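Local coordinates for protein aeromonas extracellular serine protease (Aeromonas sobria, PDB 3WQB) that cleaves peptide bonds that follow paired basic residues, one of them lysine, as a secreted calcium-binding serine protease of the subtilisin-kexin type and probable virulence factor, at residues V266-Y270 / G283-G287; L31-Y37 / P291-T295. The protein carries 1 engineered substitution. The contacts are given in a common frame with arbitrary orientation. Residue numbers count along the deposited sequence, not the author numbering.

Interaction 1: residues V266-Y270 / G283-G287; sequences VRSSY and GGEYG
Loops following neighbouring parallel strands 255-261 and 277-282 of the subtilisin fold meet here, Ser-268 CA lying 6.0 Å from Gly-284 CA; CA 267 to 270 runs 52° from CA 283 to 286. Residues 267-268 are extended (phi/psi near -55/135) and 269-270 turn helical (-43/-46, -86/-10), presenting Ser-269 N and OG together. Gly-283 O lies 3.3 Å from Tyr-270 OH. Gly-284 O (phi 72°) accepts from Ser-268 OG (2.8 Å) and, weakly, Tyr-270 OH (2.7 Å), whose stronger partner is Gly-334 N. Glu-285 (chi1, chi2 m) brings its carboxylate to Ser-269: OE2 accepts from Ser-269 N (2.9 Å) and Asn-262 ND2, OE1 from Ser-269 OG (2.7 Å). Tyr-286 (chi1 m) receives the edge of Tyr-270 (chi1 p) on its face, offset, centroids 5.9 Å apart, planes at 75°; water 1 joins Tyr-286 OH (2.6 Å) to Ser-269 OG (2.7 Å). Engineered Ala-336, a predicted charge-relay position, is about 8 Å from Tyr-270 between side chains. One carboxylate holding two Ser-269 groups, and one carbonyl two hydroxyls, fix the loop spacing.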
ATOM      1  N   VAL A 266     -15.778   4.840 -10.408  1.00 11.07           N
ATOM      2  CA  VAL A 266     -14.521   4.733 -11.138  1.00 11.26           C
ATOM      3  C   VAL A 266     -13.361   5.037 -10.199  1.00 10.83           C
ATOM      4  O   VAL A 266     -13.557   5.540  -9.086  1.00 10.79           O
ATOM      5  CB  VAL A 266     -14.497   5.637 -12.392  1.00 11.45           C
ATOM      6  CG1 VAL A 266     -15.651   5.279 -13.325  1.00 12.22           C
ATOM      7  CG2 VAL A 266     -14.509   7.122 -12.009  1.00 12.64           C
ATOM      8  N   ARG A 267     -12.155   4.734 -10.657  1.00 10.59           N
ATOM      9  CA  ARG A 267     -10.944   5.003  -9.891  1.00 10.08           C
ATOM     10  C   ARG A 267     -10.938   6.442  -9.386  1.00  9.68           C
ATOM     11  O   ARG A 267     -11.150   7.379 -10.164  1.00 10.33           O
ATOM     12  CB  ARG A 267      -9.724   4.793 -10.774  1.00 10.21           C
ATOM     13  CG  ARG A 267      -8.418   4.804 -10.008  1.00 10.68           C
ATOM     14  CD  ARG A 267      -7.256   5.241 -10.897  1.00 11.39           C
ATOM     15  NE  ARG A 267      -7.244   6.688 -11.147  1.00 12.23           N
ATOM     16  CZ  ARG A 267      -7.164   7.265 -12.343  1.00 11.37           C
ATOM     17  NH1 ARG A 267      -7.136   8.595 -12.430  1.00 11.93           N
ATOM     18  NH2 ARG A 267      -7.123   6.535 -13.452  1.00 12.96           N
ATOM     19  N   SER A 268     -10.679   6.626  -8.096  1.00 10.05           N
ATOM     20  CA  SER A 268     -10.503   7.970  -7.571  1.00 10.40           C
ATOM     21  C   SER A 268      -9.373   8.619  -8.351  1.00 10.11           C
ATOM     22  O   SER A 268      -8.384   7.959  -8.682  1.00 10.13           O
ATOM     23  CB  SER A 268     -10.165   7.921  -6.088  1.00 10.57           C
ATOM     24  OG  SER A 268     -11.216   7.328  -5.361  1.00 11.37           O
ATOM     25  N   SER A 269      -9.538   9.902  -8.663  1.00 10.21           N
ATOM     26  CA  SER A 269      -8.607  10.644  -9.501  1.00 10.70           C
ATOM     27  C   SER A 269      -7.139  10.363  -9.168  1.00 10.50           C
ATOM     28  O   SER A 269      -6.334  10.121 -10.063  1.00 11.12           O
ATOM     29  CB  SER A 269      -8.906  12.145  -9.379  1.00 11.39           C
ATOM     30  OG  SER A 269      -8.825  12.580  -8.029  1.00 12.67           O
ATOM     31  N   TYR A 270      -6.826  10.375  -7.872  1.00 10.48           N
ATOM     32  CA  TYR A 270      -5.457  10.311  -7.368  1.00 10.12           C
ATOM     33  C   TYR A 270      -4.893   8.887  -7.212  1.00  9.93           C
ATOM     34  O   TYR A 270      -3.696   8.732  -6.976  1.00  9.60           O
ATOM     35  CB  TYR A 270      -5.396  11.009  -5.995  1.00 10.24           C
ATOM     36  CG  TYR A 270      -6.479  10.496  -5.077  1.00 10.50           C
ATOM     37  CD1 TYR A 270      -6.373   9.236  -4.494  1.00 11.19           C
ATOM     38  CD2 TYR A 270      -7.649  11.229  -4.858  1.00 11.25           C
ATOM     39  CE1 TYR A 270      -7.383   8.728  -3.688  1.00 11.28           C
ATOM     40  CE2 TYR A 270      -8.663  10.740  -4.043  1.00 11.25           C
ATOM     41  CZ  TYR A 270      -8.526   9.482  -3.468  1.00 11.48           C
ATOM     42  OH  TYR A 270      -9.512   8.959  -2.661  1.00 11.67           O
ATOM     43  N   GLY A 283     -12.854   5.131  -1.485  1.00 10.20           N
ATOM     44  CA  GLY A 283     -12.019   6.221  -0.984  1.00 10.59           C
ATOM     45  C   GLY A 283     -12.522   7.616  -1.337  1.00 10.90           C
ATOM     46  O   GLY A 283     -12.152   8.573  -0.676  1.00 11.60           O
ATOM     47  N   GLY A 284     -13.356   7.738  -2.372  1.00 10.53           N
ATOM     48  CA  GLY A 284     -13.939   9.024  -2.731  1.00 10.87           C
ATOM     49  C   GLY A 284     -12.964   9.996  -3.356  1.00 10.82           C
ATOM     50  O   GLY A 284     -11.890   9.609  -3.839  1.00 11.06           O
ATOM     51  N   GLU A 285     -13.364  11.267  -3.356  1.00 10.83           N
ATOM     52  CA  GLU A 285     -12.570  12.338  -3.921  1.00 11.27           C
ATOM     53  C   GLU A 285     -12.131  13.242  -2.778  1.00 11.56           C
ATOM     54  O   GLU A 285     -11.240  12.841  -2.040  1.00 12.49           O
ATOM     55  CB  GLU A 285     -13.317  13.048  -5.043  1.00 11.11           C
ATOM     56  CG  GLU A 285     -13.488  12.172  -6.291  1.00 11.30           C
ATOM     57  CD  GLU A 285     -12.176  11.889  -7.032  1.00 12.74           C
ATOM     58  OE1 GLU A 285     -11.202  12.648  -6.853  1.00 13.02           O
ATOM     59  OE2 GLU A 285     -12.122  10.903  -7.805  1.00 13.51           O
ATOM     60  N   TYR A 286     -12.754  14.414  -2.594  1.00 11.34           N
ATOM     61  CA  TYR A 286     -12.294  15.360  -1.563  1.00 11.63           C
ATOM     62  C   TYR A 286     -13.368  15.847  -0.601  1.00 11.85           C
ATOM     63  O   TYR A 286     -13.043  16.463   0.414  1.00 12.36           O
ATOM     64  CB  TYR A 286     -11.553  16.541  -2.214  1.00 11.52           C
ATOM     65  CG  TYR A 286     -10.289  16.085  -2.899  1.00 12.10           C
ATOM     66  CD1 TYR A 286      -9.079  16.024  -2.209  1.00 11.69           C
ATOM     67  CD2 TYR A 286     -10.304  15.697  -4.240  1.00 12.92           C
ATOM     68  CE1 TYR A 286      -7.912  15.578  -2.841  1.00 13.62           C
ATOM     69  CE2 TYR A 286      -9.153  15.246  -4.874  1.00 13.76           C
ATOM     70  CZ  TYR A 286      -7.957  15.197  -4.173  1.00 14.24           C
ATOM     71  OH  TYR A 286      -6.816  14.756  -4.801  1.00 15.72           O
ATOM     72  N   GLY A 287     -14.631  15.561  -0.913  1.00 11.98           N
ATOM     73  CA  GLY A 287     -15.743  15.896  -0.024  1.00 12.54           C
ATOM     74  C   GLY A 287     -16.195  17.329  -0.172  1.00 12.76           C
ATOM     75  O   GLY A 287     -17.028  17.805   0.610  1.00 13.28           O
TER
HETATM   76  O   HOH W   1      -6.921  14.372  -7.419  1.00 17.89           O

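Interaction 2: residues L31-Y37 / P291-T295; sequences LQDQQWY and PAMVT
Met-293 and the rings of Trp-36 and Tyr-37 make the apolar centre. With all three chi angles m, Met-293 lays its CE over the face of Tyr-37 (chi1 p), 3.5 Å from the ring centroid and 19° off the normal, a CH-pi contact. Its SD makes oblique Met-aromatic contacts with both rings, 4.3 Å from the Tyr-37 centroid and 4.9 Å from that of the six-membered ring of Trp-36. Trp-36 (chi1 p) packs beside Pro-291, Trp-36 CD1 to Pro-291 CB 3.6 Å, while Val-294 (chi1 t) sets CG1 at 4.2 Å from Leu-31 CD1 and CG2 at 3.6 Å from Gln-34 O. The backbones come nearest at Gln-35 CA and Val-294 CA, 5.6 Å apart. Segment 31-37 makes a 3-10 turn at 32-34, with Gln-34 N bonded to Leu-31 O (2.9 Å). It thus packs in the subtilisin domain against strand 293-296, which pairs antiparallel with 328-329; Ile-122 of helix 115-124 touches both Tyr-37 and Met-293. At the polar edge, Trp-36 NE1 donates to Ala-292 O (2.8 Å, 144°) and Tyr-37 OH to Val-294 O (2.7 Å). Water 2 bridges Gln-34 O, Ala-292 O and Val-294 N, 2.9 Å from each. Gln-35 NE2 donates to Tyr-37 OH (2.9 Å) and also bonds Lys-133 O, beside calcium ligand Thr-132.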
ATOM      1  N   LEU A  31     -25.538  10.148  11.025  1.00 13.51           N
ATOM      2  CA  LEU A  31     -24.809  10.439   9.793  1.00 13.34           C
ATOM      3  C   LEU A  31     -24.692   9.254   8.838  1.00 12.89           C
ATOM      4  O   LEU A  31     -24.099   9.384   7.756  1.00 13.93           O
ATOM      5  CB  LEU A  31     -23.410  10.992  10.101  1.00 13.21           C
ATOM      6  CG  LEU A  31     -23.329  12.207  11.023  1.00 13.22           C
ATOM      7  CD1 LEU A  31     -21.865  12.518  11.284  1.00 14.71           C
ATOM      8  CD2 LEU A  31     -24.034  13.415  10.423  1.00 14.09           C
ATOM      9  N   GLN A  32     -25.248   8.102   9.206  1.00 12.56           N
ATOM     10  CA  GLN A  32     -25.005   6.898   8.398  1.00 12.72           C
ATOM     11  C   GLN A  32     -25.576   6.968   6.988  1.00 12.74           C
ATOM     12  O   GLN A  32     -25.040   6.346   6.072  1.00 12.84           O
ATOM     13  CB  GLN A  32     -25.437   5.621   9.121  1.00 12.56           C
ATOM     14  CG  GLN A  32     -26.937   5.391   9.250  1.00 12.57           C
ATOM     15  CD  GLN A  32     -27.223   4.110   9.994  1.00 12.99           C
ATOM     16  OE1 GLN A  32     -26.860   3.969  11.160  1.00 13.09           O
ATOM     17  NE2 GLN A  32     -27.855   3.156   9.319  1.00 13.32           N
ATOM     18  N   ASP A  33     -26.645   7.731   6.801  1.00 13.00           N
ATOM     19  CA  ASP A  33     -27.206   7.888   5.461  1.00 12.78           C
ATOM     20  C   ASP A  33     -26.348   8.757   4.547  1.00 13.03           C
ATOM     21  O   ASP A  33     -26.612   8.835   3.352  1.00 13.33           O
ATOM     22  CB  ASP A  33     -28.661   8.377   5.510  1.00 13.83           C
ATOM     23  CG  ASP A  33     -29.610   7.316   6.038  1.00 15.84           C
ATOM     24  OD1 ASP A  33     -29.424   6.120   5.711  1.00 18.64           O
ATOM     25  OD2 ASP A  33     -30.547   7.678   6.781  1.00 21.08           O
ATOM     26  N   GLN A  34     -25.318   9.392   5.113  1.00 12.26           N
ATOM     27  CA  GLN A  34     -24.347  10.135   4.313  1.00 12.28           C
ATOM     28  C   GLN A  34     -23.006   9.414   4.155  1.00 11.73           C
ATOM     29  O   GLN A  34     -22.060   9.959   3.574  1.00 11.98           O
ATOM     30  CB  GLN A  34     -24.193  11.569   4.833  1.00 12.34           C
ATOM     31  CG  GLN A  34     -25.400  12.439   4.491  1.00 13.27           C
ATOM     32  CD  GLN A  34     -25.407  12.919   3.058  1.00 14.39           C
ATOM     33  OE1 GLN A  34     -24.969  12.215   2.147  1.00 13.25           O
ATOM     34  NE2 GLN A  34     -25.888  14.134   2.849  1.00 16.00           N
ATOM     35  N   GLN A  35     -22.941   8.185   4.665  1.00 11.49           N
ATOM     36  CA  GLN A  35     -21.795   7.295   4.429  1.00 10.77           C
ATOM     37  C   GLN A  35     -22.101   6.468   3.170  1.00 10.68           C
ATOM     38  O   GLN A  35     -22.572   5.332   3.251  1.00 11.78           O
ATOM     39  CB  GLN A  35     -21.566   6.384   5.632  1.00 10.71           C
ATOM     40  CG  GLN A  35     -21.176   7.115   6.910  1.00 10.66           C
ATOM     41  CD  GLN A  35     -21.107   6.170   8.090  1.00 11.34           C
ATOM     42  OE1 GLN A  35     -22.022   6.124   8.914  1.00 12.01           O
ATOM     43  NE2 GLN A  35     -20.034   5.389   8.163  1.00 12.43           N
ATOM     44  N   TRP A  36     -21.847   7.059   2.009  1.00 10.83           N
ATOM     45  CA  TRP A  36     -22.182   6.406   0.740  1.00 10.32           C
ATOM     46  C   TRP A  36     -21.402   5.118   0.564  1.00 10.47           C
ATOM     47  O   TRP A  36     -21.803   4.261  -0.211  1.00 10.52           O
ATOM     48  CB  TRP A  36     -21.922   7.344  -0.457  1.00 10.60           C
ATOM     49  CG  TRP A  36     -20.469   7.730  -0.579  1.00 10.84           C
ATOM     50  CD1 TRP A  36     -19.864   8.806  -0.001  1.00 11.23           C
ATOM     51  CD2 TRP A  36     -19.435   7.013  -1.273  1.00 11.58           C
ATOM     52  NE1 TRP A  36     -18.520   8.818  -0.303  1.00 11.30           N
ATOM     53  CE2 TRP A  36     -18.230   7.727  -1.079  1.00 10.74           C
ATOM     54  CE3 TRP A  36     -19.413   5.845  -2.051  1.00 12.21           C
ATOM     55  CZ2 TRP A  36     -17.009   7.306  -1.624  1.00 12.18           C
ATOM     56  CZ3 TRP A  36     -18.202   5.431  -2.601  1.00 11.56           C
ATOM     57  CH2 TRP A  36     -17.014   6.171  -2.391  1.00 11.84           C
ATOM     58  N   TYR A  37     -20.276   5.001   1.255  1.00 10.49           N
ATOM     59  CA  TYR A  37     -19.462   3.809   1.140  1.00 10.55           C
ATOM     60  C   TYR A  37     -20.112   2.583   1.776  1.00 10.70           C
ATOM     61  O   TYR A  37     -19.859   1.452   1.349  1.00 11.12           O
ATOM     62  CB  TYR A  37     -18.045   4.051   1.673  1.00 10.72           C
ATOM     63  CG  TYR A  37     -17.931   4.563   3.091  1.00 11.03           C
ATOM     64  CD1 TYR A  37     -17.962   5.937   3.363  1.00 11.22           C
ATOM     65  CD2 TYR A  37     -17.714   3.689   4.149  1.00 11.22           C
ATOM     66  CE1 TYR A  37     -17.795   6.417   4.668  1.00 10.63           C
ATOM     67  CE2 TYR A  37     -17.557   4.158   5.452  1.00 10.59           C
ATOM     68  CZ  TYR A  37     -17.605   5.523   5.701  1.00 10.66           C
ATOM     69  OH  TYR A  37     -17.433   5.990   6.981  1.00 11.98           O
ATOM     70  N   PRO A 291     -18.269  13.442  -3.357  1.00 11.80           N
ATOM     71  CA  PRO A 291     -18.236  12.794  -2.039  1.00 11.50           C
ATOM     72  C   PRO A 291     -16.870  12.265  -1.613  1.00 10.93           C
ATOM     73  O   PRO A 291     -16.095  11.740  -2.429  1.00 10.78           O
ATOM     74  CB  PRO A 291     -19.226  11.627  -2.190  1.00 12.09           C
ATOM     75  CG  PRO A 291     -20.134  12.065  -3.278  1.00 11.50           C
ATOM     76  CD  PRO A 291     -19.242  12.785  -4.245  1.00 12.23           C
ATOM     77  N   ALA A 292     -16.594  12.406  -0.323  1.00 10.88           N
ATOM     78  CA  ALA A 292     -15.508  11.673   0.320  1.00 10.36           C
ATOM     79  C   ALA A 292     -16.084  10.857   1.485  1.00 10.62           C
ATOM     80  O   ALA A 292     -17.276  10.527   1.465  1.00 10.86           O
ATOM     81  CB  ALA A 292     -14.377  12.608   0.750  1.00 11.06           C
ATOM     82  N   MET A 293     -15.273  10.542   2.493  1.00 10.81           N
ATOM     83  CA  MET A 293     -15.667   9.578   3.519  1.00 10.65           C
ATOM     84  C   MET A 293     -16.084  10.293   4.801  1.00 10.90           C
ATOM     85  O   MET A 293     -15.250  10.895   5.492  1.00 12.25           O
ATOM     86  CB  MET A 293     -14.517   8.609   3.811  1.00 10.95           C
ATOM     87  CG  MET A 293     -13.877   7.960   2.584  1.00 10.29           C
ATOM     88  SD  MET A 293     -14.907   6.752   1.721  1.00 11.12           S
ATOM     89  CE  MET A 293     -14.697   5.363   2.815  1.00 10.54           C
ATOM     90  N   VAL A 294     -17.373  10.214   5.118  1.00 10.68           N
ATOM     91  CA  VAL A 294     -17.876  10.736   6.386  1.00 10.34           C
ATOM     92  C   VAL A 294     -17.484   9.775   7.504  1.00 10.23           C
ATOM     93  O   VAL A 294     -17.787   8.580   7.454  1.00 10.67           O
ATOM     94  CB  VAL A 294     -19.401  10.961   6.345  1.00 10.17           C
ATOM     95  CG1 VAL A 294     -19.932  11.320   7.736  1.00 11.51           C
ATOM     96  CG2 VAL A 294     -19.727  12.051   5.321  1.00 11.37           C
ATOM     97  N   THR A 295     -16.791  10.304   8.508  1.00  9.85           N
ATOM     98  CA  THR A 295     -16.180   9.462   9.524  1.00 10.35           C
ATOM     99  C   THR A 295     -15.914  10.242  10.816  1.00 10.43           C
ATOM    100  O   THR A 295     -16.262  11.421  10.925  1.00 11.27           O
ATOM    101  CB  THR A 295     -14.860   8.843   8.982  1.00 10.23           C
ATOM    102  OG1 THR A 295     -14.366   7.863   9.901  1.00 10.45           O
ATOM    103  CG2 THR A 295     -13.800   9.911   8.728  1.00 11.69           C
TER
HETATM  104  O   HOH W   2     -19.280   9.323   3.100  1.00 12.02           O

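Overall arrangement
From the N terminus, the chain first passes 31-37, near the calcium site that includes Asn-29 and Thr-132, and meets 291-295 after 253 intervening residues, where interaction 2 closes its loop. Interaction 1 falls wholly within that loop: joining 266-270 to 283-287, it closes a short loop of 12 residues, six of them strand 277-282, an edge strand of the parallel sheet. The contacts therefore nest without crossing. Their centres lie 13 Å apart and they touch directly, through a probable hydrogen bond of Glu-285 N to Pro-291 O (2.9 Å) and packing of Gly-284 CA on Trp-36 CZ2 (3.7 Å). Together they connect segment 31-37, strand 293-296 and the loops following strands 255-261 and 277-282.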